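Local coordinates for uncharacterized conserved protein of COG5135 (Nostoc punctiforme, PDB 2I51) that binds flavin mononucleotide and is related to pyridoxamine 5'-phosphate oxidases, though its substrate and precise reaction remain unknown, at residues N53-R62 and P153-P162. Sequence-based numbering, arbitrary orientation.
With FMN (flavin mononucleotide), chain C; EDO (1,2-ethanediol), chain N; EDO (1,2-ethanediol), chain H.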
# COMPACT_ATOMS: atom_id res chain seq x y z
N ASN A 53 3.90 16.94 13.68
CA ASN A 53 4.20 15.55 13.31
C ASN A 53 3.33 15.05 12.13
O ASN A 53 3.27 13.84 11.84
CB ASN A 53 4.04 14.63 14.51
CG ASN A 53 5.01 14.94 15.60
OD1 ASN A 53 6.22 14.82 15.42
ND2 ASN A 53 4.50 15.42 16.75
N GLN A 54 2.73 15.97 11.39
CA GLN A 54 1.93 15.63 10.22
C GLN A 54 2.78 15.44 8.99
O GLN A 54 3.67 16.21 8.69
CB GLN A 54 0.88 16.67 9.96
CG GLN A 54 -0.04 16.81 11.15
CD GLN A 54 -1.46 17.21 10.78
OE1 GLN A 54 -2.09 16.53 10.01
NE2 GLN A 54 -2.00 18.22 11.43
N LEU A 55 2.45 14.41 8.23
CA LEU A 55 3.11 14.17 6.92
C LEU A 55 2.34 14.86 5.80
O LEU A 55 1.09 14.83 5.81
CB LEU A 55 3.11 12.66 6.62
CG LEU A 55 3.92 11.76 7.54
CD1 LEU A 55 3.26 11.51 8.94
CD2 LEU A 55 4.07 10.41 6.82
N ARG A 56 3.09 15.43 4.86
CA ARG A 56 2.55 16.16 3.70
C ARG A 56 2.58 15.34 2.44
O ARG A 56 3.58 14.69 2.10
CB ARG A 56 3.38 17.43 3.42
CG ARG A 56 3.46 18.38 4.51
CD ARG A 56 4.04 19.72 4.02
NE ARG A 56 5.35 19.59 3.42
CZ ARG A 56 6.01 20.56 2.80
NH1 ARG A 56 5.53 21.81 2.71
NH2 ARG A 56 7.18 20.28 2.23
N PHE A 57 1.46 15.42 1.69
CA PHE A 57 1.34 14.87 0.36
C PHE A 57 0.54 15.90 -0.47
O PHE A 57 -0.10 16.80 0.11
CB PHE A 57 0.55 13.58 0.39
CG PHE A 57 1.07 12.60 1.39
CD1 PHE A 57 2.08 11.75 1.05
CD2 PHE A 57 0.57 12.55 2.66
CE1 PHE A 57 2.60 10.87 1.97
CE2 PHE A 57 1.03 11.65 3.59
CZ PHE A 57 2.08 10.81 3.22
N ILE A 58 0.53 15.70 -1.78
CA ILE A 58 -0.33 16.46 -2.67
C ILE A 58 -1.21 15.51 -3.45
O ILE A 58 -0.83 14.34 -3.67
CB ILE A 58 0.49 17.37 -3.62
CG1 ILE A 58 1.23 16.58 -4.69
CG2 ILE A 58 1.36 18.30 -2.81
CD1 ILE A 58 2.09 17.43 -5.69
N THR A 59 -2.36 16.01 -3.86
CA THR A 59 -3.26 15.23 -4.70
C THR A 59 -4.19 16.17 -5.44
O THR A 59 -4.29 17.36 -5.11
CB THR A 59 -4.01 14.14 -3.93
OG1 THR A 59 -4.45 13.11 -4.82
CG2 THR A 59 -5.17 14.72 -3.12
N ASP A 60 -4.84 15.65 -6.46
CA ASP A 60 -5.77 16.40 -7.28
C ASP A 60 -7.20 16.25 -6.74
O ASP A 60 -7.63 15.14 -6.41
CB ASP A 60 -5.68 15.86 -8.72
CG ASP A 60 -6.28 16.75 -9.76
OD1 ASP A 60 -7.45 17.15 -9.65
OD2 ASP A 60 -5.54 17.05 -10.72
N THR A 61 -7.96 17.36 -6.65
CA THR A 61 -9.35 17.31 -6.18
C THR A 61 -10.21 16.42 -7.07
O THR A 61 -11.28 15.96 -6.63
CB THR A 61 -10.06 18.69 -6.14
OG1 THR A 61 -10.07 19.23 -7.46
CG2 THR A 61 -9.36 19.66 -5.22
N ARG A 62 -9.80 16.22 -8.32
CA ARG A 62 -10.57 15.42 -9.28
C ARG A 62 -10.34 13.94 -9.10
O ARG A 62 -11.06 13.13 -9.71
CB ARG A 62 -10.16 15.80 -10.72
CG ARG A 62 -10.50 17.24 -11.05
CD ARG A 62 -9.93 17.67 -12.40
NE ARG A 62 -8.49 17.54 -12.45
CZ ARG A 62 -7.76 17.58 -13.56
NH1 ARG A 62 -8.33 17.82 -14.74
NH2 ARG A 62 -6.44 17.41 -13.50
N PRO A 153 -7.12 25.56 -8.53
CA PRO A 153 -8.22 25.12 -7.67
C PRO A 153 -8.28 23.65 -7.42
O PRO A 153 -8.76 23.25 -6.37
CB PRO A 153 -9.46 25.56 -8.42
CG PRO A 153 -9.03 26.60 -9.35
CD PRO A 153 -7.61 26.34 -9.68
N ASN A 154 -7.72 22.83 -8.30
CA ASN A 154 -7.73 21.40 -8.11
C ASN A 154 -6.49 20.87 -7.36
O ASN A 154 -6.36 19.67 -7.18
CB ASN A 154 -7.89 20.66 -9.41
CG ASN A 154 -6.84 21.01 -10.45
OD1 ASN A 154 -6.64 22.19 -10.77
ND2 ASN A 154 -6.21 20.00 -11.03
N PHE A 155 -5.61 21.76 -6.94
CA PHE A 155 -4.49 21.37 -6.09
C PHE A 155 -4.88 21.25 -4.64
O PHE A 155 -5.39 22.22 -4.06
CB PHE A 155 -3.40 22.44 -6.17
CG PHE A 155 -2.23 22.16 -5.27
CD1 PHE A 155 -1.32 21.13 -5.57
CD2 PHE A 155 -1.97 22.94 -4.14
CE1 PHE A 155 -0.25 20.86 -4.74
CE2 PHE A 155 -0.92 22.64 -3.30
CZ PHE A 155 -0.05 21.63 -3.61
N CYS A 156 -4.59 20.08 -4.03
CA CYS A 156 -4.77 19.87 -2.62
C CYS A 156 -3.49 19.52 -1.93
O CYS A 156 -2.65 18.77 -2.46
CB CYS A 156 -5.63 18.66 -2.40
SG CYS A 156 -7.23 18.78 -3.07
N LEU A 157 -3.35 20.05 -0.73
CA LEU A 157 -2.37 19.58 0.27
C LEU A 157 -3.14 18.56 1.14
O LEU A 157 -4.22 18.79 1.63
CB LEU A 157 -1.86 20.72 1.15
CG LEU A 157 -1.00 20.31 2.36
CD1 LEU A 157 0.28 19.58 1.97
CD2 LEU A 157 -0.66 21.58 3.19
N LEU A 158 -2.55 17.40 1.29
CA LEU A 158 -3.12 16.31 2.12
C LEU A 158 -2.17 16.10 3.29
O LEU A 158 -0.96 15.87 3.09
CB LEU A 158 -3.30 15.08 1.25
CG LEU A 158 -3.80 13.84 1.91
CD1 LEU A 158 -5.19 14.09 2.52
CD2 LEU A 158 -3.84 12.70 0.83
N LEU A 159 -2.69 16.20 4.51
CA LEU A 159 -1.92 15.94 5.73
C LEU A 159 -2.41 14.67 6.39
O LEU A 159 -3.63 14.48 6.50
CB LEU A 159 -2.11 17.07 6.70
CG LEU A 159 -1.66 18.43 6.21
CD1 LEU A 159 -2.08 19.51 7.28
CD2 LEU A 159 -0.16 18.53 5.86
N LEU A 160 -1.49 13.86 6.90
CA LEU A 160 -1.78 12.75 7.78
C LEU A 160 -1.20 13.03 9.16
O LEU A 160 -0.01 13.34 9.29
CB LEU A 160 -1.19 11.46 7.22
CG LEU A 160 -1.37 10.27 8.17
CD1 LEU A 160 -2.77 9.85 8.20
CD2 LEU A 160 -0.44 9.11 7.66
N ASP A 161 -2.06 12.91 10.17
CA ASP A 161 -1.66 13.06 11.59
C ASP A 161 -1.68 11.69 12.26
O ASP A 161 -2.77 11.24 12.66
CB ASP A 161 -2.59 13.99 12.34
CG ASP A 161 -2.05 14.35 13.75
OD1 ASP A 161 -0.80 14.36 13.96
OD2 ASP A 161 -2.88 14.75 14.58
N PRO A 162 -0.52 11.02 12.35
CA PRO A 162 -0.57 9.68 12.92
C PRO A 162 -0.98 9.62 14.39
O PRO A 162 -0.52 10.42 15.19
CB PRO A 162 0.87 9.19 12.78
CG PRO A 162 1.46 9.99 11.68
CD PRO A 162 0.85 11.35 11.90
N1 FMN C . -0.95 10.47 -6.82
C2 FMN C . -1.19 11.55 -6.06
O2 FMN C . -2.33 12.01 -5.91
N3 FMN C . -0.15 12.14 -5.37
C4 FMN C . 1.14 11.69 -5.46
O4 FMN C . 2.08 12.15 -4.71
C4A FMN C . 1.40 10.58 -6.25
N5 FMN C . 2.68 10.09 -6.40
C5A FMN C . 2.85 8.84 -7.05
C6 FMN C . 4.10 8.28 -7.10
C7 FMN C . 4.35 7.06 -7.75
C7M FMN C . 5.67 6.35 -7.57
C8 FMN C . 3.26 6.46 -8.40
C8M FMN C . 3.41 5.02 -8.89
C9 FMN C . 1.99 7.04 -8.36
C9A FMN C . 1.79 8.25 -7.72
N10 FMN C . 0.55 8.86 -7.69
C10 FMN C . 0.33 9.96 -6.93
C1' FMN C . -0.60 8.33 -8.53
C2' FMN C . -1.49 7.48 -7.61
O2' FMN C . -0.82 6.26 -7.23
C3' FMN C . -2.88 7.17 -8.21
O3' FMN C . -2.68 6.61 -9.49
C4' FMN C . -3.64 8.51 -8.36
O4' FMN C . -3.47 9.41 -7.25
C5' FMN C . -5.12 8.18 -8.46
O5' FMN C . -5.52 7.50 -7.27
P FMN C . -7.03 7.53 -6.81
O1P FMN C . -7.42 8.89 -6.34
O2P FMN C . -7.86 7.13 -8.06
O3P FMN C . -7.20 6.45 -5.79
C1 EDO N . -13.28 13.55 -5.71
O1 EDO N . -13.30 12.13 -5.65
C2 EDO N . -13.40 13.96 -7.16
O2 EDO N . -14.04 15.23 -7.24
C1 EDO H . 0.22 16.01 19.24
O1 EDO H . -1.04 16.42 18.69
C2 EDO H . 1.35 16.82 18.62
O2 EDO H . 1.65 16.34 17.30
O HOH W 1 1.22 16.86 14.89
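The Asp60 carboxylate takes bonds on both oxygens, one of them from Asn154 across the contact. Asn154 ND2 gives a hydrogen bond to Asp60 OD2 (3.0 Å) from above the carboxylate plane, while Arg62 NH2 reaches the same oxygen from the opposite face in a salt bridge. Arg62 lies side-on, its NE also bound to OD1, with the carboxylate in plane at the guanidinium edge. OD1 further accepts from the backbone N of Arg62, closing an Asx turn. Asn154 ND2 also donates to Phe125 O. The Phe57 ring presents its edge to Leu160 CB and Leu158 O. Phe155, its CG anti to its own N (chi1 177°), reaches across obliquely and puts CE1 3.6 Å from Ile58 CG2; Met113 of helix 107-116 covers both side chains. On the other face, with Leu55 and Phe57, Thr59 CG2 lies 4.0 Å from Cys156 CB, and Leu96 covers Thr59, Cys156 and Leu158. Near the far end, Pro162 CG packs against Leu55 CD1 (3.6 Å).

Between the two layers of side chains the strands pair antiparallel from Leu55-Leu160 to Asp60-Phe155. Phe57 and Leu158 exchange two 2.8 Å backbone bonds, N to O each way; the one from Leu158 N is nearly straight at 173°, although it meets the Phe57 carbonyl from above its plane. Thr61 N to Asn154 O continues the pairing.

Strand 155-169 thereby joins strands 55-60 and 86-97 in an antiparallel sheet consistent with the FMN-binding split barrel of pyridoxamine 5'-phosphate oxidase relatives. The pairing leaves Ile58 O available to accept from FMN N3 at 176°; the Thr59 side chain adds OG1, which donates to FMN O2 (2.6 Å). Both match that pyrimidine edge, and Lys65 NZ, bonded to Thr59 OG1, would probably make the hydroxyl a stronger donor.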